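Local coordinates for methyl-coenzyme M reductase subunit beta (Methanosarcina barkeri, PDB 1E6Y), which forms part of methyl-coenzyme M reductase, which uses coenzyme B to cleave methyl-coenzyme M, releasing methane and the mixed heterodisulfide in the last step of methanogenesis, at residues G56-K61 with K153-G158; D79-N84 with M139-T144; K253-G256 with G262-I265; L312-A317 with S325-Y330. All coordinates share one frame; numbering follows the deposited sequence.

Contact 1: residues G56-K61 with K153-G158; sequences GKMGGK and KSAVWG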
# COMPACT_ATOMS: atom_id res chain seq x y z
N GLY E 56 10.69 23.04 -17.20
CA GLY E 56 11.15 22.14 -16.16
C GLY E 56 10.01 21.62 -15.30
O GLY E 56 10.24 20.91 -14.32
N LYS E 57 8.78 21.99 -15.65
CA LYS E 57 7.60 21.53 -14.93
C LYS E 57 7.20 20.12 -15.35
O LYS E 57 6.50 19.93 -16.35
CB LYS E 57 6.43 22.49 -15.15
CG LYS E 57 6.56 23.78 -14.36
CD LYS E 57 5.37 24.69 -14.57
CE LYS E 57 5.48 25.93 -13.69
NZ LYS E 57 4.29 26.80 -13.82
N MET E 58 7.69 19.15 -14.59
CA MET E 58 7.50 17.74 -14.91
C MET E 58 7.58 16.92 -13.62
O MET E 58 8.29 17.30 -12.68
CB MET E 58 8.59 17.27 -15.88
CG MET E 58 10.02 17.49 -15.39
SD MET E 58 11.29 16.92 -16.53
CE MET E 58 11.24 18.23 -17.76
N GLY E 59 6.84 15.82 -13.56
CA GLY E 59 6.98 14.90 -12.45
C GLY E 59 5.88 14.97 -11.40
O GLY E 59 5.90 14.20 -10.44
N GLY E 60 4.95 15.90 -11.56
CA GLY E 60 3.79 15.94 -10.68
C GLY E 60 3.34 17.34 -10.33
O GLY E 60 3.95 18.33 -10.74
N LYS E 61 2.26 17.42 -9.56
CA LYS E 61 1.66 18.69 -9.17
C LYS E 61 2.67 19.56 -8.43
O LYS E 61 3.29 19.13 -7.45
CB LYS E 61 0.45 18.43 -8.28
CG LYS E 61 -0.79 19.22 -8.67
CD LYS E 61 -2.05 18.57 -8.13
CE LYS E 61 -2.33 17.26 -8.84
NZ LYS E 61 -3.07 16.31 -7.98
N LYS E 153 13.79 12.58 -20.61
CA LYS E 153 13.12 11.36 -20.19
C LYS E 153 11.91 11.67 -19.31
O LYS E 153 10.82 11.16 -19.55
CB LYS E 153 14.10 10.46 -19.43
CG LYS E 153 13.62 9.03 -19.27
CD LYS E 153 12.92 8.83 -17.94
CE LYS E 153 12.48 7.39 -17.76
NZ LYS E 153 11.88 7.18 -16.42
N SER E 154 12.10 12.54 -18.32
CA SER E 154 11.04 12.86 -17.37
C SER E 154 9.98 13.80 -17.93
O SER E 154 8.87 13.86 -17.41
CB SER E 154 11.62 13.46 -16.10
OG SER E 154 12.04 12.42 -15.23
N ALA E 155 10.31 14.54 -18.99
CA ALA E 155 9.31 15.32 -19.71
C ALA E 155 8.24 14.38 -20.25
O ALA E 155 7.06 14.72 -20.28
CB ALA E 155 9.95 16.10 -20.85
N VAL E 156 8.65 13.16 -20.58
CA VAL E 156 7.75 12.14 -21.11
C VAL E 156 7.19 11.24 -20.00
O VAL E 156 5.97 11.06 -19.90
CB VAL E 156 8.47 11.26 -22.17
CG1 VAL E 156 7.50 10.26 -22.78
CG2 VAL E 156 9.09 12.14 -23.25
N TRP E 157 8.07 10.73 -19.15
CA TRP E 157 7.73 9.70 -18.17
C TRP E 157 7.31 10.25 -16.80
O TRP E 157 6.92 9.48 -15.92
CB TRP E 157 8.91 8.74 -17.97
CG TRP E 157 9.21 7.84 -19.13
CD1 TRP E 157 9.93 8.15 -20.24
CD2 TRP E 157 8.93 6.44 -19.21
NE1 TRP E 157 10.14 7.03 -21.01
CE2 TRP E 157 9.53 5.96 -20.40
CE3 TRP E 157 8.23 5.53 -18.40
CZ2 TRP E 157 9.46 4.62 -20.79
CZ3 TRP E 157 8.16 4.20 -18.79
CH2 TRP E 157 8.77 3.76 -19.98
N GLY E 158 7.52 11.54 -16.58
CA GLY E 158 7.22 12.13 -15.28
C GLY E 158 8.10 11.61 -14.16
O GLY E 158 9.32 11.55 -14.29
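The glycine-rich loop that leaves helix 46-55 lays Met58 and Gly59 against the C-terminal turn of helix 149-157, where Ser154, Ala155 and Gly158 receive them. Met58 carries most of the meeting through its thioether. Its chi1 of 56° tucks CG in over the main chain, and a bend at chi3 (76°) brings the methyl group to Ala155. The sulfur SD then lies 3.5 Å from CB of Ser154 and 3.6 Å from the backbone N of Ala155, while CE reaches 4.0 Å from CB of Ala155. At the root of the same side chain, CB of Met58 is 3.7 Å from O of Ser154. The sulfur and methyl therefore ride on the helix backbone as much as on side chains.

Beyond the methionine, two glycines bring the main chains almost together: CA of Gly59 is 3.9 Å from C of Gly158. Gly158 N still donates to Ser154 O (2.8 Å), closing the last turn before the chain departs with positive phi. Ile49 and Leu53 of helix 46-55 also pack on Ala155, and Gly59 O is hydrogen-bonded to Ser159 OG. The arrangement is characteristic of a glycine-terminated helix end, with a glycine-rich loop fitted closely against the glycine just beyond the helix.

Contact 2: residues D79-N84 with M139-T144; sequences DAIAEN and MDMFGT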
# COMPACT_ATOMS: atom_id res chain seq x y z
N ASP E 79 5.05 15.66 -37.32
CA ASP E 79 5.00 14.66 -38.38
C ASP E 79 6.25 13.79 -38.42
O ASP E 79 6.16 12.57 -38.54
CB ASP E 79 4.78 15.32 -39.74
CG ASP E 79 3.34 15.74 -39.96
OD1 ASP E 79 2.45 14.88 -39.82
OD2 ASP E 79 3.11 16.93 -40.25
N ALA E 80 7.42 14.43 -38.32
CA ALA E 80 8.69 13.71 -38.30
C ALA E 80 8.79 12.85 -37.04
O ALA E 80 9.25 11.71 -37.08
CB ALA E 80 9.85 14.69 -38.37
N ILE E 81 8.28 13.39 -35.93
CA ILE E 81 8.26 12.65 -34.67
C ILE E 81 7.34 11.43 -34.77
O ILE E 81 7.77 10.32 -34.45
CB ILE E 81 7.81 13.58 -33.51
CG1 ILE E 81 8.93 14.58 -33.21
CG2 ILE E 81 7.48 12.75 -32.26
CD1 ILE E 81 8.58 15.61 -32.16
N ALA E 82 6.16 11.61 -35.34
CA ALA E 82 5.22 10.51 -35.56
C ALA E 82 5.85 9.40 -36.41
O ALA E 82 5.69 8.22 -36.10
CB ALA E 82 3.95 11.03 -36.23
N GLU E 83 6.58 9.79 -37.45
CA GLU E 83 7.24 8.83 -38.35
C GLU E 83 8.24 7.98 -37.59
O GLU E 83 8.27 6.76 -37.73
CB GLU E 83 7.98 9.56 -39.46
CG GLU E 83 7.11 10.26 -40.49
CD GLU E 83 7.94 11.11 -41.45
OE1 GLU E 83 8.96 10.61 -41.97
OE2 GLU E 83 7.57 12.29 -41.67
N ASN E 84 9.11 8.65 -36.83
CA ASN E 84 10.19 7.97 -36.13
C ASN E 84 9.67 7.14 -34.97
O ASN E 84 10.18 6.05 -34.70
CB ASN E 84 11.21 8.99 -35.63
CG ASN E 84 12.54 8.35 -35.28
OD1 ASN E 84 13.29 7.92 -36.16
ND2 ASN E 84 12.82 8.24 -33.98
N MET E 139 15.41 12.60 -28.16
CA MET E 139 16.84 12.57 -27.87
C MET E 139 17.65 12.72 -29.16
O MET E 139 18.58 13.53 -29.24
CB MET E 139 17.21 11.26 -27.17
CG MET E 139 18.39 11.37 -26.21
SD MET E 139 17.97 12.24 -24.69
CE MET E 139 16.81 11.08 -23.95
N ASP E 140 17.24 11.99 -30.19
CA ASP E 140 17.93 12.00 -31.48
C ASP E 140 17.68 13.27 -32.28
O ASP E 140 18.61 13.89 -32.78
CB ASP E 140 17.50 10.78 -32.31
CG ASP E 140 18.10 9.49 -31.81
OD1 ASP E 140 19.20 9.51 -31.22
OD2 ASP E 140 17.47 8.43 -32.01
N MET E 141 16.41 13.66 -32.39
CA MET E 141 16.00 14.75 -33.26
C MET E 141 16.60 16.08 -32.84
O MET E 141 16.94 16.91 -33.69
CB MET E 141 14.47 14.86 -33.28
CG MET E 141 13.93 15.94 -34.20
SD MET E 141 12.15 15.85 -34.35
CE MET E 141 11.98 14.45 -35.47
N PHE E 142 16.75 16.28 -31.54
CA PHE E 142 17.18 17.56 -31.01
C PHE E 142 18.58 17.51 -30.41
O PHE E 142 19.04 18.48 -29.81
CB PHE E 142 16.16 18.06 -29.98
CG PHE E 142 14.79 18.28 -30.55
CD1 PHE E 142 13.81 17.29 -30.43
CD2 PHE E 142 14.49 19.43 -31.27
CE1 PHE E 142 12.56 17.45 -31.03
CE2 PHE E 142 13.24 19.60 -31.87
CZ PHE E 142 12.27 18.61 -31.74
N GLY E 143 19.26 16.38 -30.62
CA GLY E 143 20.67 16.27 -30.28
C GLY E 143 20.99 16.50 -28.82
O GLY E 143 21.99 17.14 -28.49
N THR E 144 20.17 15.92 -27.94
CA THR E 144 20.30 16.14 -26.51
C THR E 144 21.63 15.61 -25.98
O THR E 144 22.01 14.47 -26.26
CB THR E 144 19.15 15.46 -25.75
OG1 THR E 144 17.90 15.86 -26.33
CG2 THR E 144 19.16 15.84 -24.28
O HOH W 1 15.43 7.39 -33.44
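Met141 projects from the last turn of helix 125-141 toward Ala80 and Ile81 of helix 78-89, and the apolar part of this contact rests on that one thioether. With CG anti to the backbone N (chi1 -178°) and chi2 also extended, the chain reaches straight out before bending at chi3. The bend sets SD 3.6 Å from CG1 of Ile81 and CE 3.6 Å from CB of Ala80. Ile81 and Met141 cross at about a right angle, with CE also 3.8 Å from Ile81 CG1, so the methyl touches both the isoleucine branch and the alanine. Within its own segment, CG of Met141 lies 3.8 Å above one face of the Phe142 ring, toward its rim, and that ring is itself stacked with Tyr72.

The polar link is indirect. A water accepts from ND2 of Asn84 at 2.8 Å and donates to OD2 of Asp140 at 2.7 Å, spanning a gap the two side chains do not close themselves. Both ends have second partners in helix 125-141: Asn84 ND2 is hydrogen-bonded to Thr137 OG1, and Asp140 OD2 to Gln136 NE2.

Backbone bonds finish the helix just past the methionine. Thr144 N donates to Met139 O at 3.2 Å, and a weak bond joins Gly143 N to Asp140 O, with Gly143 at positive phi. This is a Schellman motif, the glycine-closed helix terminus, whose last helical turn sends Met141 to the neighbouring helix 78-89.

Contact 3: residues K253-G256 with G262-I265; sequences KENG and GTVI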
# COMPACT_ATOMS: atom_id res chain seq x y z
N LYS E 253 -38.05 6.27 -25.41
CA LYS E 253 -38.85 7.09 -26.31
C LYS E 253 -40.26 7.35 -25.78
O LYS E 253 -40.75 8.48 -25.84
CB LYS E 253 -38.91 6.46 -27.70
CG LYS E 253 -39.56 7.35 -28.75
CD LYS E 253 -39.52 6.71 -30.11
CE LYS E 253 -40.49 7.37 -31.07
NZ LYS E 253 -40.13 8.79 -31.31
N GLU E 254 -40.89 6.33 -25.22
CA GLU E 254 -42.26 6.47 -24.73
C GLU E 254 -42.34 7.18 -23.38
O GLU E 254 -43.43 7.56 -22.93
CB GLU E 254 -42.96 5.11 -24.66
CG GLU E 254 -42.46 4.18 -23.55
CD GLU E 254 -43.08 2.79 -23.65
OE1 GLU E 254 -42.86 1.98 -22.73
OE2 GLU E 254 -43.77 2.50 -24.65
N ASN E 255 -41.19 7.39 -22.75
CA ASN E 255 -41.11 8.13 -21.49
C ASN E 255 -40.35 9.44 -21.65
O ASN E 255 -40.12 10.16 -20.67
CB ASN E 255 -40.44 7.28 -20.42
CG ASN E 255 -41.34 6.18 -19.89
OD1 ASN E 255 -42.22 6.43 -19.06
ND2 ASN E 255 -41.10 4.95 -20.33
N GLY E 256 -39.97 9.77 -22.88
CA GLY E 256 -39.07 10.89 -23.11
C GLY E 256 -39.69 12.26 -22.96
O GLY E 256 -39.03 13.20 -22.51
N GLY E 262 -40.56 6.98 -12.26
CA GLY E 262 -41.76 6.23 -11.95
C GLY E 262 -42.49 5.65 -13.16
O GLY E 262 -42.94 4.51 -13.12
N THR E 263 -42.61 6.44 -14.22
CA THR E 263 -43.33 5.98 -15.41
C THR E 263 -42.51 4.97 -16.22
O THR E 263 -43.08 4.11 -16.90
CB THR E 263 -43.74 7.15 -16.34
OG1 THR E 263 -42.57 7.86 -16.77
CG2 THR E 263 -44.67 8.11 -15.60
N VAL E 264 -41.19 5.03 -16.10
CA VAL E 264 -40.32 4.03 -16.71
C VAL E 264 -40.58 2.66 -16.08
O VAL E 264 -40.59 1.64 -16.76
CB VAL E 264 -38.82 4.41 -16.55
CG1 VAL E 264 -37.93 3.26 -17.00
CG2 VAL E 264 -38.51 5.65 -17.37
N ILE E 265 -40.87 2.66 -14.78
CA ILE E 265 -41.22 1.44 -14.07
C ILE E 265 -42.51 0.83 -14.62
O ILE E 265 -42.59 -0.38 -14.83
CB ILE E 265 -41.34 1.70 -12.55
CG1 ILE E 265 -39.94 1.86 -11.96
CG2 ILE E 265 -42.06 0.55 -11.85
CD1 ILE E 265 -39.89 2.60 -10.66
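Thr263 offers its hydroxyl to the side-chain carbonyl of Asn255, OG1 donating to OD1 over 2.7 Å. The donor meets the oxygen at a C=O...OG1 angle of 140° and stands 27° out of the carbonyl plane. Beside this bond the amide of Asn255 rests on Val264, whose CG2 is 3.8 Å from CG of the asparagine. Asn255 has CG beside its own backbone N (chi1 -75°), an orientation that turns the amide toward the start of helix 261-274.

In the next shell both polar groups have further partners. Asn255 ND2 is hydrogen-bonded to Ile251 O, one turn back in its own helix, and to Ser267 OG one turn beyond Thr263. Thr263 OG1 in turn accepts from Thr260 N, just before the helix. Ala309 and Ala310 of helix 296-318 pack on Val264.

The threonine hydroxyl thus acts as donor and acceptor at once. Its proton goes to Asn255 while its oxygen takes up a backbone N-H at the helix start, so one hydroxyl, set against the buried amide of Asn255, ties the end of helix 247-255 to the beginning of the next.

Contact 4: residues L312-A317 with S325-Y330; sequences LVNCGA and SSTLLY
Asn314 and Thr327, on successive helices 296-318 and 323-339, stand 7.0 Å apart at their CA atoms, the closest CA pair between the two segments. Each points its CB across the interface, and the two side chains run antiparallel, each passing beside the other. ND2 of Asn314 donates to OG1 of Thr327 over 2.8 Å. At an N-H...O angle of 161° the bond is fairly straight, and its acceptor lies 12° out of the amide plane. The N-H used is the one on the CB side of the amide, for OG1 of Thr327 is also 3.4 Å from CB of Asn314. A chi1 of -162°, which carries CG to the far side of CB from the backbone N, lets the amide lie alongside the threonine.

The two helices are joined by a short turn in the mainly helical C-terminal part of the subunit. The first residue of the second helix, Asn323, takes part twice: its ND2 is hydrogen-bonded to Asn314 O, and its backbone O receives the hydroxyl of Thr327, the familiar threonine bond back to the preceding helical turn, made possible by OG1 standing beside the backbone N. The threonine hydroxyl is therefore held by two bonds, donating to Asn323 O and accepting from Asn314 ND2. In the gamma subunit, Val112 O is a second acceptor for Asn314 ND2, and Asp113 OD2 bonds to Ser326 OG.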
# COMPACT_ATOMS: atom_id res chain seq x y z
N LEU E 312 -31.49 7.55 -18.73
CA LEU E 312 -31.59 8.35 -19.94
C LEU E 312 -32.75 9.34 -19.86
O LEU E 312 -32.62 10.49 -20.27
CB LEU E 312 -31.75 7.44 -21.16
CG LEU E 312 -30.51 6.61 -21.52
CD1 LEU E 312 -30.81 5.69 -22.69
CD2 LEU E 312 -29.36 7.53 -21.85
N VAL E 313 -33.83 8.94 -19.20
CA VAL E 313 -35.01 9.79 -19.04
C VAL E 313 -34.80 10.86 -17.97
O VAL E 313 -35.10 12.04 -18.19
CB VAL E 313 -36.26 8.94 -18.69
CG1 VAL E 313 -37.43 9.84 -18.30
CG2 VAL E 313 -36.65 8.08 -19.89
N ASN E 314 -34.23 10.47 -16.83
CA ASN E 314 -34.07 11.39 -15.70
C ASN E 314 -32.87 12.32 -15.85
O ASN E 314 -32.98 13.52 -15.57
CB ASN E 314 -33.95 10.60 -14.39
CG ASN E 314 -34.24 11.46 -13.17
OD1 ASN E 314 -35.12 12.32 -13.19
ND2 ASN E 314 -33.47 11.24 -12.11
N CYS E 315 -31.73 11.77 -16.26
CA CYS E 315 -30.56 12.60 -16.56
C CYS E 315 -30.79 13.40 -17.84
O CYS E 315 -30.37 14.55 -17.93
CB CYS E 315 -29.32 11.73 -16.72
SG CYS E 315 -28.77 10.99 -15.17
N GLY E 316 -31.50 12.80 -18.79
CA GLY E 316 -31.85 13.50 -20.02
C GLY E 316 -32.74 14.71 -19.77
O GLY E 316 -32.46 15.79 -20.29
N ALA E 317 -33.76 14.55 -18.93
CA ALA E 317 -34.67 15.64 -18.61
C ALA E 317 -33.94 16.83 -17.99
O ALA E 317 -34.14 17.98 -18.39
CB ALA E 317 -35.77 15.16 -17.68
N SER E 325 -27.18 8.78 -9.87
CA SER E 325 -27.00 8.02 -8.64
C SER E 325 -28.33 7.69 -7.97
O SER E 325 -28.58 6.54 -7.61
CB SER E 325 -26.08 8.77 -7.65
OG SER E 325 -26.60 10.03 -7.28
N SER E 326 -29.22 8.68 -7.93
CA SER E 326 -30.55 8.48 -7.34
C SER E 326 -31.46 7.68 -8.28
O SER E 326 -32.32 6.93 -7.83
CB SER E 326 -31.19 9.83 -7.01
OG SER E 326 -31.18 10.69 -8.14
N THR E 327 -31.23 7.82 -9.59
CA THR E 327 -32.01 7.07 -10.58
C THR E 327 -31.79 5.57 -10.43
O THR E 327 -32.75 4.80 -10.40
CB THR E 327 -31.63 7.48 -12.02
OG1 THR E 327 -31.96 8.86 -12.23
CG2 THR E 327 -32.38 6.64 -13.03
N LEU E 328 -30.53 5.16 -10.31
CA LEU E 328 -30.18 3.75 -10.14
C LEU E 328 -30.74 3.19 -8.83
O LEU E 328 -31.21 2.05 -8.79
CB LEU E 328 -28.65 3.58 -10.17
CG LEU E 328 -27.98 3.30 -11.52
CD1 LEU E 328 -28.47 4.28 -12.58
CD2 LEU E 328 -26.47 3.40 -11.36
N LEU E 329 -30.72 4.02 -7.79
CA LEU E 329 -31.26 3.63 -6.48
C LEU E 329 -32.78 3.46 -6.57
O LEU E 329 -33.31 2.38 -6.33
CB LEU E 329 -30.92 4.69 -5.43
CG LEU E 329 -30.81 4.27 -3.96
CD1 LEU E 329 -30.34 5.47 -3.15
CD2 LEU E 329 -32.14 3.76 -3.42
N TYR E 330 -33.46 4.53 -6.98
CA TYR E 330 -34.90 4.58 -6.86
C TYR E 330 -35.67 3.83 -7.94
O TYR E 330 -36.73 3.28 -7.65
CB TYR E 330 -35.37 6.03 -6.76
CG TYR E 330 -35.03 6.61 -5.41
CD1 TYR E 330 -34.00 7.53 -5.27
CD2 TYR E 330 -35.57 6.05 -4.25
CE1 TYR E 330 -33.49 7.86 -4.02
CE2 TYR E 330 -35.07 6.37 -3.00
CZ TYR E 330 -34.03 7.26 -2.89
OH TYR E 330 -33.46 7.47 -1.65

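The four contacts form two well-separated groups, one in each family region. Contacts 1 and 2 belong to the N-terminal family region, with centres 18 Å apart, and are joined through the consecutive helices 125-141 and 149-157; contact 2 falls within the chain between the two segments of contact 1. Contacts 3 and 4 follow in series in the C-terminal region, with centres 11 Å apart. They touch where Val313 of contact 4 meets Asn255 and Val264 of contact 3, linking four successive helices from 247-255 to 323-339. The groups lie 40 to 56 Å apart, centre to centre, so each joins helices and loops within its own region, and both reach partner subunits of the six-chain assembly.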